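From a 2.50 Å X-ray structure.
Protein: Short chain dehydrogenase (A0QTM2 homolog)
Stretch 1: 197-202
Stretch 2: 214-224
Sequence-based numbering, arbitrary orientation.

Stretch 1 (197-202) RTTVAT
Stretch 2 214-224: AMARSRKPEVY

How are the two backbones joined? Both run extended through the contact and meet at a single beta bridge between Val200 and Arg219, whose CA atoms lie 4.9 Å apart; one residue earlier, the CA atoms of Thr199 and Ser218 are 5.1 Å apart, so the chains advance in the same direction. Val200 has phi/psi of -109/121 and Arg219 -121/163. Arg219 supplies both backbone groups on its side. Arg219 N donates to Thr199 O at 3.0 Å with a nearly straight N-H...O angle of 166°, and Arg219 O accepts from Ala201 N, also at 3.0 Å, at a more bent 148°. Between these bonds, Val200 CA comes within 3.2 Å of Arg219 O and makes a CA-H...O contact, so that one carbonyl receives an amide and a weaker carbon donor.

What satisfies the hydroxyls beside the bridge? Thr199 (chi1 48°, p) and Ser218 (chi1 -61°, m) both send CB sideways to the other stretch, and their hydroxyls meet as a hydrogen bond, Thr199 OG1 to Ser218 OG at 2.9 Å, in which either could be the donor. Thr198 OG1, with chi1 at 74° (p), turns within its own stretch to donate to Thr199 O at 2.8 Å. Thr199 O therefore accepts twice, from this hydroxyl and from Arg219 N. The same Thr198 OG1 lies 3.4 Å from Arg219 CB, a packing contact that brings the threonine against the arginine's aliphatic base.

Where does the Arg219 side chain find its partners? It leaves sideways with chi1 -77° (m), chi2 -173° (t) and chi3 164° (t), an extended course, and Thr198 CG2 lies obliquely to its guanidinium. NE, NH1 and NH2 are all hydrogen-bonded elsewhere in the structure, so the charged end is satisfied without a polar partner in stretch 1.

Which apolar groups close the contact? Ala201 points CB toward stretch 2, Ala201 CB reaching Met215 CB at 3.7 Å and Ser218 CB at 3.9 Å. Met215 starts toward stretch 1, but with chi1 -62° (m), chi2 -77° (m) and chi3 88° (p) its end leads away. Val200 (chi1 176°, t) points away overall, yet its methyls still find apolar partners: Val200 CG1 is 4.0 Å from Pro221 CD, and Val200 CG2 is 4.3 Å from Val223 CG1. Pro221 CD also lies 3.4 Å from Ala201 O.

How does stretch 2 shape itself around this bridge? A type I turn runs from Met215 to Ser218, with Ala216 at -70/-27 and Arg217 at -89/6, and Ser218 N donates to Met215 O at 3.1 Å. The chain then extends through Ser218, Arg219 and Lys220 before bending at Pro221 (-62/-23). Val223 N donates to Lys220 O at 3.0 Å and Tyr224 N to Pro221 O at 2.9 Å, taking the chain into helix. Together the stretches bury 488 Å², summed over both sides.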

# COMPACT_ATOMS: atom_id res chain seq x y z
N ARG B 197 14.91 -15.34 -2.76
CA ARG B 197 13.99 -16.44 -3.03
C ARG B 197 13.80 -17.35 -1.83
O ARG B 197 12.80 -18.07 -1.77
CB ARG B 197 14.50 -17.32 -4.19
CG ARG B 197 14.24 -16.75 -5.53
CD ARG B 197 14.56 -17.76 -6.61
NE ARG B 197 14.12 -17.27 -7.91
CZ ARG B 197 12.99 -17.60 -8.52
NH1 ARG B 197 12.11 -18.43 -7.97
NH2 ARG B 197 12.72 -17.09 -9.71
N THR B 198 14.76 -17.37 -0.92
CA THR B 198 14.68 -18.22 0.25
C THR B 198 14.65 -17.34 1.48
O THR B 198 14.89 -16.14 1.38
CB THR B 198 15.90 -19.10 0.37
OG1 THR B 198 17.01 -18.30 0.81
CG2 THR B 198 16.22 -19.78 -0.97
N THR B 199 14.39 -17.91 2.64
CA THR B 199 14.58 -17.17 3.88
C THR B 199 16.07 -16.97 4.02
O THR B 199 16.84 -17.81 3.59
CB THR B 199 14.09 -17.94 5.10
OG1 THR B 199 14.61 -19.28 5.06
CG2 THR B 199 12.61 -17.99 5.09
N VAL B 200 16.46 -15.85 4.62
CA VAL B 200 17.86 -15.54 4.90
C VAL B 200 18.14 -15.62 6.39
O VAL B 200 17.52 -14.91 7.17
CB VAL B 200 18.23 -14.11 4.44
CG1 VAL B 200 19.66 -13.81 4.83
CG2 VAL B 200 18.04 -13.98 2.92
N ALA B 201 19.07 -16.49 6.77
CA ALA B 201 19.42 -16.69 8.18
C ALA B 201 20.47 -15.65 8.58
O ALA B 201 21.49 -15.51 7.93
CB ALA B 201 19.95 -18.09 8.39
N THR B 202 20.21 -14.91 9.63
CA THR B 202 21.12 -13.88 10.09
C THR B 202 21.52 -14.26 11.50
O THR B 202 20.93 -15.17 12.08
CB THR B 202 20.44 -12.53 10.07
OG1 THR B 202 19.39 -12.52 11.04
CG2 THR B 202 19.83 -12.28 8.71
N ALA B 214 22.58 -25.00 12.20
CA ALA B 214 22.60 -24.84 10.75
C ALA B 214 21.19 -24.59 10.29
O ALA B 214 20.27 -25.35 10.65
CB ALA B 214 23.15 -26.11 10.09
N MET B 215 21.00 -23.53 9.51
CA MET B 215 19.68 -23.22 8.97
C MET B 215 19.67 -23.77 7.56
O MET B 215 19.95 -23.07 6.60
CB MET B 215 19.43 -21.70 9.03
CG MET B 215 19.44 -21.13 10.46
SD MET B 215 17.91 -21.47 11.37
CE MET B 215 18.23 -23.06 12.12
N ALA B 216 19.36 -25.06 7.46
CA ALA B 216 19.63 -25.85 6.26
C ALA B 216 18.73 -25.43 5.12
O ALA B 216 19.11 -25.56 3.96
CB ALA B 216 19.46 -27.35 6.55
N ARG B 217 17.57 -24.90 5.43
CA ARG B 217 16.63 -24.47 4.41
C ARG B 217 16.84 -23.01 3.97
O ARG B 217 16.06 -22.50 3.20
CB ARG B 217 15.19 -24.64 4.92
CG ARG B 217 14.84 -26.07 5.43
CD ARG B 217 13.35 -26.41 5.22
NE ARG B 217 13.10 -27.05 3.92
CZ ARG B 217 12.03 -26.87 3.15
NH1 ARG B 217 11.05 -26.05 3.49
NH2 ARG B 217 11.94 -27.51 1.99
N SER B 218 17.90 -22.36 4.45
CA SER B 218 18.06 -20.91 4.29
C SER B 218 19.33 -20.55 3.55
O SER B 218 20.19 -21.40 3.32
CB SER B 218 18.09 -20.23 5.66
OG SER B 218 16.88 -20.44 6.36
N ARG B 219 19.45 -19.28 3.19
CA ARG B 219 20.68 -18.76 2.57
C ARG B 219 21.27 -17.63 3.40
O ARG B 219 20.59 -17.05 4.27
CB ARG B 219 20.43 -18.30 1.12
CG ARG B 219 20.32 -19.45 0.13
CD ARG B 219 20.24 -19.02 -1.33
NE ARG B 219 20.54 -20.16 -2.19
CZ ARG B 219 19.81 -20.59 -3.22
NH1 ARG B 219 18.72 -19.95 -3.63
NH2 ARG B 219 20.20 -21.67 -3.87
N LYS B 220 22.54 -17.34 3.13
CA LYS B 220 23.29 -16.30 3.84
C LYS B 220 22.95 -14.88 3.35
O LYS B 220 22.50 -14.70 2.23
CB LYS B 220 24.80 -16.56 3.73
CG LYS B 220 25.26 -17.90 4.29
CD LYS B 220 26.78 -18.01 4.42
CE LYS B 220 27.47 -18.53 3.12
NZ LYS B 220 28.99 -18.30 3.10
N PRO B 221 23.18 -13.87 4.20
CA PRO B 221 22.83 -12.50 3.81
C PRO B 221 23.59 -12.00 2.60
O PRO B 221 23.14 -11.10 1.90
CB PRO B 221 23.18 -11.66 5.04
CG PRO B 221 23.78 -12.59 6.03
CD PRO B 221 23.54 -13.97 5.63
N GLU B 222 24.75 -12.61 2.35
CA GLU B 222 25.53 -12.33 1.15
C GLU B 222 24.73 -12.49 -0.13
O GLU B 222 24.98 -11.80 -1.08
CB GLU B 222 26.78 -13.22 1.11
CG GLU B 222 27.94 -12.71 2.00
CD GLU B 222 27.87 -13.17 3.48
OE1 GLU B 222 26.86 -13.76 3.94
OE2 GLU B 222 28.87 -12.92 4.20
N VAL B 223 23.75 -13.39 -0.18
CA VAL B 223 22.94 -13.51 -1.37
C VAL B 223 22.27 -12.18 -1.70
O VAL B 223 22.17 -11.82 -2.86
CB VAL B 223 21.90 -14.66 -1.29
CG1 VAL B 223 20.66 -14.24 -0.48
CG2 VAL B 223 21.51 -15.09 -2.67
N TYR B 224 21.87 -11.43 -0.67
CA TYR B 224 21.25 -10.11 -0.83
C TYR B 224 22.30 -9.03 -1.13
O TYR B 224 22.10 -8.18 -2.01
CB TYR B 224 20.51 -9.73 0.46
CG TYR B 224 19.06 -9.27 0.32
CD1 TYR B 224 18.68 -8.36 -0.65
CD2 TYR B 224 18.09 -9.71 1.23
CE1 TYR B 224 17.37 -7.93 -0.76
CE2 TYR B 224 16.77 -9.28 1.13
CZ TYR B 224 16.42 -8.39 0.13
OH TYR B 224 15.12 -7.98 0.03